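PDB 4HSD: lectin from Cicer arietinum, which probably binds carbohydrate and folds as a hemopexin-type four-bladed beta-propeller that holds metal ions in its central channel. Local coordinates for residues I64-D69 / F76-N81; G119-F124 / L134-K139. All blocks are in the same frame, centred on the assembly; numbering follows the deposited sequence.

Interaction 1: residues I64-D69 / F76-N81. With NA (sodium ion), chain C.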
ATOM      1  N   ILE A  64      -3.961   6.775   7.476  1.00 11.05           N
ATOM      2  CA  ILE A  64      -2.770   5.986   7.236  1.00 11.37           C
ATOM      3  C   ILE A  64      -2.180   6.309   5.838  1.00 11.62           C
ATOM      4  O   ILE A  64      -2.859   6.177   4.803  1.00 11.50           O
ATOM      5  CB  ILE A  64      -3.104   4.507   7.401  1.00 11.25           C
ATOM      6  CG1 ILE A  64      -3.382   4.202   8.884  1.00 13.14           C
ATOM      7  CG2 ILE A  64      -1.965   3.665   6.935  1.00 12.29           C
ATOM      8  CD1 ILE A  64      -4.782   4.515   9.344  1.00 16.28           C
ATOM      9  N   ASP A  65      -0.935   6.773   5.810  1.00 10.75           N
ATOM     10  CA  ASP A  65      -0.364   7.198   4.534  1.00 11.88           C
ATOM     11  C   ASP A  65       0.417   6.119   3.731  1.00 12.02           C
ATOM     12  O   ASP A  65       0.849   6.382   2.611  1.00 13.55           O
ATOM     13  CB  ASP A  65       0.449   8.488   4.696  1.00  8.94           C
ATOM     14  CG  ASP A  65       1.661   8.311   5.571  1.00 10.56           C
ATOM     15  OD1 ASP A  65       2.250   7.206   5.560  1.00 10.01           O
ATOM     16  OD2 ASP A  65       2.075   9.303   6.232  1.00  9.54           O
ATOM     17  N   CYS A  66       0.618   4.937   4.311  1.00 10.85           N
ATOM     18  CA  CYS A  66       1.318   3.844   3.645  1.00  9.93           C
ATOM     19  C   CYS A  66       1.015   2.545   4.409  1.00 10.93           C
ATOM     20  O   CYS A  66       0.971   2.535   5.663  1.00  9.52           O
ATOM     21  CB  CYS A  66       2.832   4.103   3.645  1.00  8.73           C
ATOM     22  SG  CYS A  66       3.848   2.894   2.718  1.00  8.26           S
ATOM     23  N   SER A  67       0.796   1.462   3.661  1.00 10.90           N
ATOM     24  CA  SER A  67       0.598   0.135   4.260  1.00 12.17           C
ATOM     25  C   SER A  67       0.971  -1.016   3.323  1.00 11.94           C
ATOM     26  O   SER A  67       1.082  -0.821   2.112  1.00 12.74           O
ATOM     27  CB  SER A  67      -0.834  -0.041   4.804  1.00 11.44           C
ATOM     28  OG  SER A  67      -1.832   0.291   3.855  1.00 15.87           O
ATOM     29  N   PHE A  68       1.195  -2.200   3.883  1.00 12.11           N
ATOM     30  CA  PHE A  68       1.446  -3.386   3.065  1.00 12.83           C
ATOM     31  C   PHE A  68       1.074  -4.704   3.756  1.00 13.16           C
ATOM     32  O   PHE A  68       1.083  -4.813   4.988  1.00 12.28           O
ATOM     33  CB  PHE A  68       2.888  -3.416   2.484  1.00 13.64           C
ATOM     34  CG  PHE A  68       3.989  -3.408   3.518  1.00 15.66           C
ATOM     35  CD1 PHE A  68       4.548  -4.606   3.982  1.00 16.15           C
ATOM     36  CD2 PHE A  68       4.509  -2.211   3.982  1.00 15.39           C
ATOM     37  CE1 PHE A  68       5.588  -4.609   4.876  1.00 16.61           C
ATOM     38  CE2 PHE A  68       5.559  -2.210   4.891  1.00 17.67           C
ATOM     39  CZ  PHE A  68       6.101  -3.417   5.337  1.00 16.93           C
ATOM     40  N   ASP A  69       0.693  -5.681   2.936  1.00 13.49           N
ATOM     41  CA  ASP A  69       0.353  -7.013   3.422  1.00 13.42           C
ATOM     42  C   ASP A  69       1.656  -7.696   3.794  1.00 12.73           C
ATOM     43  O   ASP A  69       2.675  -7.476   3.134  1.00 12.47           O
ATOM     44  CB  ASP A  69      -0.360  -7.801   2.304  1.00 14.53           C
ATOM     45  CG  ASP A  69      -0.852  -9.179   2.758  1.00 16.74           C
ATOM     46  OD1 ASP A  69      -1.677  -9.250   3.715  1.00 19.87           O
ATOM     47  OD2 ASP A  69      -0.440 -10.192   2.138  1.00 16.13           O
ATOM     48  N   PHE A  76       1.399  -3.917   7.923  1.00  8.51           N
ATOM     49  CA  PHE A  76       2.110  -2.797   8.505  1.00  7.96           C
ATOM     50  C   PHE A  76       1.428  -1.514   8.045  1.00  7.93           C
ATOM     51  O   PHE A  76       1.059  -1.362   6.889  1.00  8.04           O
ATOM     52  CB  PHE A  76       3.592  -2.801   8.077  1.00  7.55           C
ATOM     53  CG  PHE A  76       4.510  -3.610   8.982  1.00  8.93           C
ATOM     54  CD1 PHE A  76       4.830  -3.167  10.248  1.00  8.97           C
ATOM     55  CD2 PHE A  76       5.096  -4.788   8.533  1.00  9.92           C
ATOM     56  CE1 PHE A  76       5.686  -3.896  11.064  1.00 10.33           C
ATOM     57  CE2 PHE A  76       5.971  -5.520   9.352  1.00 10.84           C
ATOM     58  CZ  PHE A  76       6.260  -5.071  10.620  1.00  9.08           C
ATOM     59  N   ILE A  77       1.255  -0.594   8.972  1.00  8.73           N
ATOM     60  CA  ILE A  77       0.614   0.663   8.687  1.00  9.18           C
ATOM     61  C   ILE A  77       1.514   1.780   9.192  1.00 10.20           C
ATOM     62  O   ILE A  77       2.186   1.644  10.214  1.00  9.41           O
ATOM     63  CB  ILE A  77      -0.763   0.730   9.335  1.00  8.88           C
ATOM     64  CG1 ILE A  77      -0.660   0.367  10.820  1.00  9.13           C
ATOM     65  CG2 ILE A  77      -1.711  -0.240   8.646  1.00  7.98           C
ATOM     66  CD1 ILE A  77      -0.438   1.521  11.747  1.00 11.62           C
ATOM     67  N   PHE A  78       1.524   2.874   8.438  1.00 12.14           N
ATOM     68  CA  PHE A  78       2.385   4.019   8.690  1.00 12.28           C
ATOM     69  C   PHE A  78       1.621   5.346   8.667  1.00 12.36           C
ATOM     70  O   PHE A  78       0.502   5.441   8.163  1.00 13.06           O
ATOM     71  CB  PHE A  78       3.410   4.123   7.559  1.00 11.41           C
ATOM     72  CG  PHE A  78       4.421   3.022   7.519  1.00 12.80           C
ATOM     73  CD1 PHE A  78       5.691   3.229   8.047  1.00 13.05           C
ATOM     74  CD2 PHE A  78       4.151   1.811   6.862  1.00 12.51           C
ATOM     75  CE1 PHE A  78       6.676   2.252   7.936  1.00 13.07           C
ATOM     76  CE2 PHE A  78       5.135   0.835   6.752  1.00 12.49           C
ATOM     77  CZ  PHE A  78       6.410   1.060   7.302  1.00 11.67           C
ATOM     78  N   TYR A  79       2.297   6.371   9.167  1.00 12.36           N
ATOM     79  CA  TYR A  79       1.870   7.773   9.106  1.00 12.02           C
ATOM     80  C   TYR A  79       3.113   8.529   9.548  1.00 12.11           C
ATOM     81  O   TYR A  79       3.616   8.303  10.664  1.00 12.47           O
ATOM     82  CB  TYR A  79       0.702   8.120  10.022  1.00 11.84           C
ATOM     83  CG  TYR A  79       0.393   9.602   9.941  1.00 10.43           C
ATOM     84  CD1 TYR A  79      -0.222  10.128   8.833  1.00 11.01           C
ATOM     85  CD2 TYR A  79       0.786  10.485  10.950  1.00 13.52           C
ATOM     86  CE1 TYR A  79      -0.468  11.479   8.713  1.00 12.34           C
ATOM     87  CE2 TYR A  79       0.551  11.851  10.849  1.00 13.01           C
ATOM     88  CZ  TYR A  79      -0.089  12.340   9.723  1.00 13.99           C
ATOM     89  OH  TYR A  79      -0.371  13.683   9.604  1.00 12.86           O
ATOM     90  N   GLU A  80       3.615   9.382   8.658  1.00 11.66           N
ATOM     91  CA  GLU A  80       4.850  10.113   8.864  1.00 12.36           C
ATOM     92  C   GLU A  80       5.933   9.168   9.381  1.00 12.96           C
ATOM     93  O   GLU A  80       6.070   8.072   8.843  1.00 13.49           O
ATOM     94  CB  GLU A  80       4.642  11.324   9.771  1.00 12.55           C
ATOM     95  CG  GLU A  80       4.034  12.493   9.018  1.00 12.29           C
ATOM     96  CD  GLU A  80       3.569  13.632   9.927  1.00 12.70           C
ATOM     97  OE1 GLU A  80       4.171  13.845  11.000  1.00 14.19           O
ATOM     98  OE2 GLU A  80       2.611  14.328   9.555  1.00 11.16           O
ATOM     99  N   ASN A  81       6.701   9.559  10.399  1.00 13.59           N
ATOM    100  CA  ASN A  81       7.814   8.679  10.832  1.00 13.79           C
ATOM    101  C   ASN A  81       7.444   7.533  11.763  1.00 13.70           C
ATOM    102  O   ASN A  81       8.321   6.841  12.250  1.00 14.07           O
ATOM    103  CB  ASN A  81       9.012   9.476  11.418  1.00 13.64           C
ATOM    104  CG  ASN A  81       8.703  10.144  12.755  1.00 13.25           C
ATOM    105  OD1 ASN A  81       7.911   9.649  13.538  1.00 15.59           O
ATOM    106  ND2 ASN A  81       9.368  11.255  13.031  1.00 13.48           N
TER
HETATM  107 NA    NA C 301       0.975   7.876   0.548  1.00  6.66          NA

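Interaction 2: residues G119-F124 / L134-K139. With NA (sodium ion), chain C.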
ATOM      1  N   GLY A 119       9.213   9.119   6.506  1.00 11.74           N
ATOM      2  CA  GLY A 119       7.975   8.725   5.853  1.00 11.57           C
ATOM      3  C   GLY A 119       8.114   7.930   4.571  1.00 11.53           C
ATOM      4  O   GLY A 119       9.029   8.173   3.767  1.00 11.93           O
ATOM      5  N   ILE A 120       7.195   6.982   4.379  1.00 10.78           N
ATOM      6  CA  ILE A 120       7.152   6.196   3.153  1.00 10.14           C
ATOM      7  C   ILE A 120       5.857   6.550   2.391  1.00 10.09           C
ATOM      8  O   ILE A 120       4.800   6.706   2.994  1.00  8.23           O
ATOM      9  CB  ILE A 120       7.278   4.689   3.514  1.00 11.10           C
ATOM     10  CG1 ILE A 120       8.648   4.456   4.213  1.00 10.48           C
ATOM     11  CG2 ILE A 120       7.108   3.783   2.298  1.00  8.07           C
ATOM     12  CD1 ILE A 120       8.839   3.094   4.810  1.00  9.23           C
ATOM     13  N   ASP A 121       5.966   6.694   1.077  1.00 10.54           N
ATOM     14  CA  ASP A 121       4.839   7.018   0.239  1.00 10.99           C
ATOM     15  C   ASP A 121       3.865   5.894   0.036  1.00 10.53           C
ATOM     16  O   ASP A 121       2.733   6.013   0.371  1.00 11.18           O
ATOM     17  CB  ASP A 121       5.333   7.512  -1.128  1.00 10.76           C
ATOM     18  CG  ASP A 121       5.965   8.920  -1.102  1.00 10.36           C
ATOM     19  OD1 ASP A 121       6.625   9.252  -2.081  1.00  6.64           O
ATOM     20  OD2 ASP A 121       5.807   9.676  -0.152  1.00  7.06           O
ATOM     21  N   ALA A 122       4.332   4.789  -0.495  1.00 11.42           N
ATOM     22  CA  ALA A 122       3.494   3.599  -0.689  1.00 11.36           C
ATOM     23  C   ALA A 122       4.343   2.329  -0.667  1.00 10.90           C
ATOM     24  O   ALA A 122       5.579   2.392  -0.669  1.00 10.89           O
ATOM     25  CB  ALA A 122       2.701   3.701  -2.001  1.00 12.40           C
ATOM     26  N   ALA A 123       3.668   1.182  -0.655  1.00 10.12           N
ATOM     27  CA  ALA A 123       4.318  -0.113  -0.559  1.00  9.27           C
ATOM     28  C   ALA A 123       3.397  -1.268  -0.952  1.00 10.59           C
ATOM     29  O   ALA A 123       2.189  -1.201  -0.718  1.00 12.00           O
ATOM     30  CB  ALA A 123       4.806  -0.327   0.861  1.00  8.34           C
ATOM     31  N   PHE A 124       3.971  -2.332  -1.529  1.00 10.82           N
ATOM     32  CA  PHE A 124       3.239  -3.565  -1.876  1.00 10.83           C
ATOM     33  C   PHE A 124       4.021  -4.888  -1.584  1.00 11.30           C
ATOM     34  O   PHE A 124       5.247  -4.936  -1.648  1.00 10.93           O
ATOM     35  CB  PHE A 124       2.792  -3.531  -3.349  1.00 11.37           C
ATOM     36  CG  PHE A 124       3.904  -3.765  -4.339  1.00 12.14           C
ATOM     37  CD1 PHE A 124       4.719  -2.714  -4.767  1.00 14.41           C
ATOM     38  CD2 PHE A 124       4.136  -5.037  -4.857  1.00 11.10           C
ATOM     39  CE1 PHE A 124       5.750  -2.946  -5.702  1.00 15.06           C
ATOM     40  CE2 PHE A 124       5.150  -5.271  -5.774  1.00  8.94           C
ATOM     41  CZ  PHE A 124       5.955  -4.241  -6.204  1.00 10.70           C
ATOM     42  N   LEU A 134       8.999  -0.866  -1.272  1.00 11.87           N
ATOM     43  CA  LEU A 134       8.521   0.396  -0.716  1.00 10.70           C
ATOM     44  C   LEU A 134       9.004   1.628  -1.523  1.00 11.05           C
ATOM     45  O   LEU A 134      10.087   1.646  -2.108  1.00  9.43           O
ATOM     46  CB  LEU A 134       8.949   0.539   0.749  1.00  9.89           C
ATOM     47  CG  LEU A 134       8.589  -0.614   1.679  1.00  9.86           C
ATOM     48  CD1 LEU A 134       9.756  -1.598   1.718  1.00 10.84           C
ATOM     49  CD2 LEU A 134       8.257  -0.094   3.081  1.00 10.48           C
ATOM     50  N   PHE A 135       8.171   2.663  -1.515  1.00 11.78           N
ATOM     51  CA  PHE A 135       8.402   3.849  -2.309  1.00 12.11           C
ATOM     52  C   PHE A 135       8.269   5.161  -1.582  1.00 12.58           C
ATOM     53  O   PHE A 135       7.257   5.427  -0.917  1.00 12.82           O
ATOM     54  CB  PHE A 135       7.421   3.872  -3.459  1.00 12.56           C
ATOM     55  CG  PHE A 135       7.364   2.595  -4.210  1.00 13.91           C
ATOM     56  CD1 PHE A 135       8.328   2.297  -5.167  1.00 12.95           C
ATOM     57  CD2 PHE A 135       6.341   1.680  -3.970  1.00 14.35           C
ATOM     58  CE1 PHE A 135       8.268   1.110  -5.881  1.00 13.68           C
ATOM     59  CE2 PHE A 135       6.274   0.483  -4.686  1.00 14.61           C
ATOM     60  CZ  PHE A 135       7.251   0.203  -5.644  1.00 12.92           C
ATOM     61  N   LYS A 136       9.289   5.995  -1.742  1.00 12.07           N
ATOM     62  CA  LYS A 136       9.286   7.339  -1.206  1.00 12.52           C
ATOM     63  C   LYS A 136       9.951   8.159  -2.292  1.00 13.42           C
ATOM     64  O   LYS A 136      11.042   7.811  -2.782  1.00 13.61           O
ATOM     65  CB  LYS A 136      10.089   7.400   0.090  1.00 13.35           C
ATOM     66  CG  LYS A 136      10.245   8.804   0.691  1.00 14.43           C
ATOM     67  CD  LYS A 136       8.898   9.500   0.958  1.00 12.98           C
ATOM     68  CE  LYS A 136       9.121  10.717   1.810  1.00 11.36           C
ATOM     69  NZ  LYS A 136       9.882  10.312   3.011  1.00 11.10           N
ATOM     70  N   GLY A 137       9.274   9.226  -2.705  1.00 13.70           N
ATOM     71  CA  GLY A 137       9.805  10.075  -3.764  1.00 12.64           C
ATOM     72  C   GLY A 137       9.993   9.314  -5.057  1.00 12.71           C
ATOM     73  O   GLY A 137       9.029   8.820  -5.644  1.00 11.72           O
ATOM     74  N   ASP A 138      11.242   9.225  -5.506  1.00 13.27           N
ATOM     75  CA  ASP A 138      11.543   8.606  -6.798  1.00 13.26           C
ATOM     76  C   ASP A 138      12.460   7.386  -6.636  1.00 13.07           C
ATOM     77  O   ASP A 138      12.864   6.761  -7.620  1.00 13.42           O
ATOM     78  CB  ASP A 138      12.151   9.632  -7.764  1.00 13.57           C
ATOM     79  CG  ASP A 138      13.577  10.004  -7.403  1.00 14.71           C
ATOM     80  OD1 ASP A 138      14.396  10.222  -8.328  1.00 16.36           O
ATOM     81  OD2 ASP A 138      13.899  10.077  -6.203  1.00 16.35           O
ATOM     82  N   LYS A 139      12.745   7.035  -5.382  1.00 12.87           N
ATOM     83  CA  LYS A 139      13.541   5.869  -5.048  1.00 12.00           C
ATOM     84  C   LYS A 139      12.631   4.752  -4.556  1.00 12.24           C
ATOM     85  O   LYS A 139      11.486   5.009  -4.177  1.00 11.30           O
ATOM     86  CB  LYS A 139      14.521   6.217  -3.920  1.00 13.35           C
ATOM     87  CG  LYS A 139      15.635   7.203  -4.266  1.00 14.61           C
ATOM     88  CD  LYS A 139      16.557   6.682  -5.408  1.00 15.12           C
ATOM     89  CE  LYS A 139      17.406   7.838  -5.977  1.00 16.93           C
ATOM     90  NZ  LYS A 139      18.114   7.486  -7.259  1.00 18.83           N
TER
HETATM   91 NA    NA C 301       0.975   7.876   0.548  1.00  6.66          NA

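Interaction 1: residues I64-D69 / F76-N81
Asp65 and Phe68 both carry CG between the backbone N and the carbonyl carbon, chi1 65° and 60°, and this folds each side chain back across the gap to residues 76-81. In Asp65 it brings OD2 to the amide of Glu80, where the Glu80 N to Asp65 OD2 bond is 2.9 Å, nearly straight, and arrives on the syn side, somewhat out of the carboxylate plane. An aspartate suits this place: its short arm reaches the turn after strand 74-79 while its own carbonyl O binds the sodium ion at 2.5 Å.

Phe76 covers one face of the Phe68 ring with its CB, 4.0 Å from the Phe68 ring centroid, as a CH-pi contact; the two rings are oblique to each other, and Phe76 CD2 comes within 3.6 Å of Phe68 CZ. Phe68 CE2 also meets the edge of the Phe78 ring. Three flat, apolar groups thus fill one face of the hairpin, joined there by the slim Cys66, whose SG is 5.0 Å from the Phe78 ring centroid. Two backbone bonds of 3.1 Å, Phe68 N to Phe76 O and Phe76 N to Phe68 O, fix the antiparallel register.

This hairpin forms the inner two strands of a four-stranded propeller blade. Ile77 packs on strand 82-87 and, with Ile64 and Tyr79, on Phe59 of helix 58-62, while Cys66 and Phe68 touch strand 122-125 of the next blade.

Interaction 2: residues G119-F124 / L134-K139
The Phe124 and Phe135 rings meet rim to rim, neither covering a face of the other: their planes are only 16° apart, the centroids 5.9 Å, and Phe124 CE1 approaches Phe135 CZ to 3.5 Å. The Ala123 amide N also lies at the edge of the Phe135 ring. A chi1 of 75° swings the Phe124 ring back over its own backbone, toward Phe135. Ala123 CB rests on Leu134 CG at 3.9 Å, on the face of the sheet away from Phe135; so small a side chain probably leaves room for the neighbouring blade, whose Phe68 it touches.

The third flat group, the Asp121 carboxylate, receives the Gly137 amide from well above its plane, with Gly137 N to Asp121 OD1 at 2.7 Å. Its other oxygen, OD2, lies beside the aliphatic CD of Lys136. The Lys136 chain bends at chi2 and chi4, and its NZ is modelled so close to Gly119 O that the length of that hydrogen bond is doubtful; Val115 O is a second partner. Glycine suits both 119 and 137, whose backbone angles disfavour a side chain; Gly137 lies in the type II' turn from Lys136 to Lys139. Asp121 and Ala122 both face Phe135, a classic beta bulge, and Asp121 O binds the sodium ion at 2.6 Å.

Within the predicted hemopexin repeat, this hairpin forms the inner half of a four-stranded blade. Leu134 packs on Ile143 and Phe135 on Tyr140 of strand 139-144, while Ile120 touches Phe111 and Leu134 reaches Phe68 of strand 66-69 in the preceding blade.

How the interactions relate
Interactions 1 and 2 are equivalent hairpins of successive blades, their centres about 10 Å apart, and they meet directly. Cys66 fills the seam: its CB is 3.3 Å from Ile120 O, and its SG is 3.5 Å from Ala122 C. Further along the strands, Phe68 CD2 packs on Ala123 CB at 3.7 Å. Both contacts bring an aspartate carbonyl to the same sodium ion, which Asn7 O and Asp174 O help to bind, so the starts of the four innermost strands, or the residues just before them, converge on the channel axis. In both hairpins one aspartate carries two jobs, carbonyl to the metal and carboxylate to the hairpin partner.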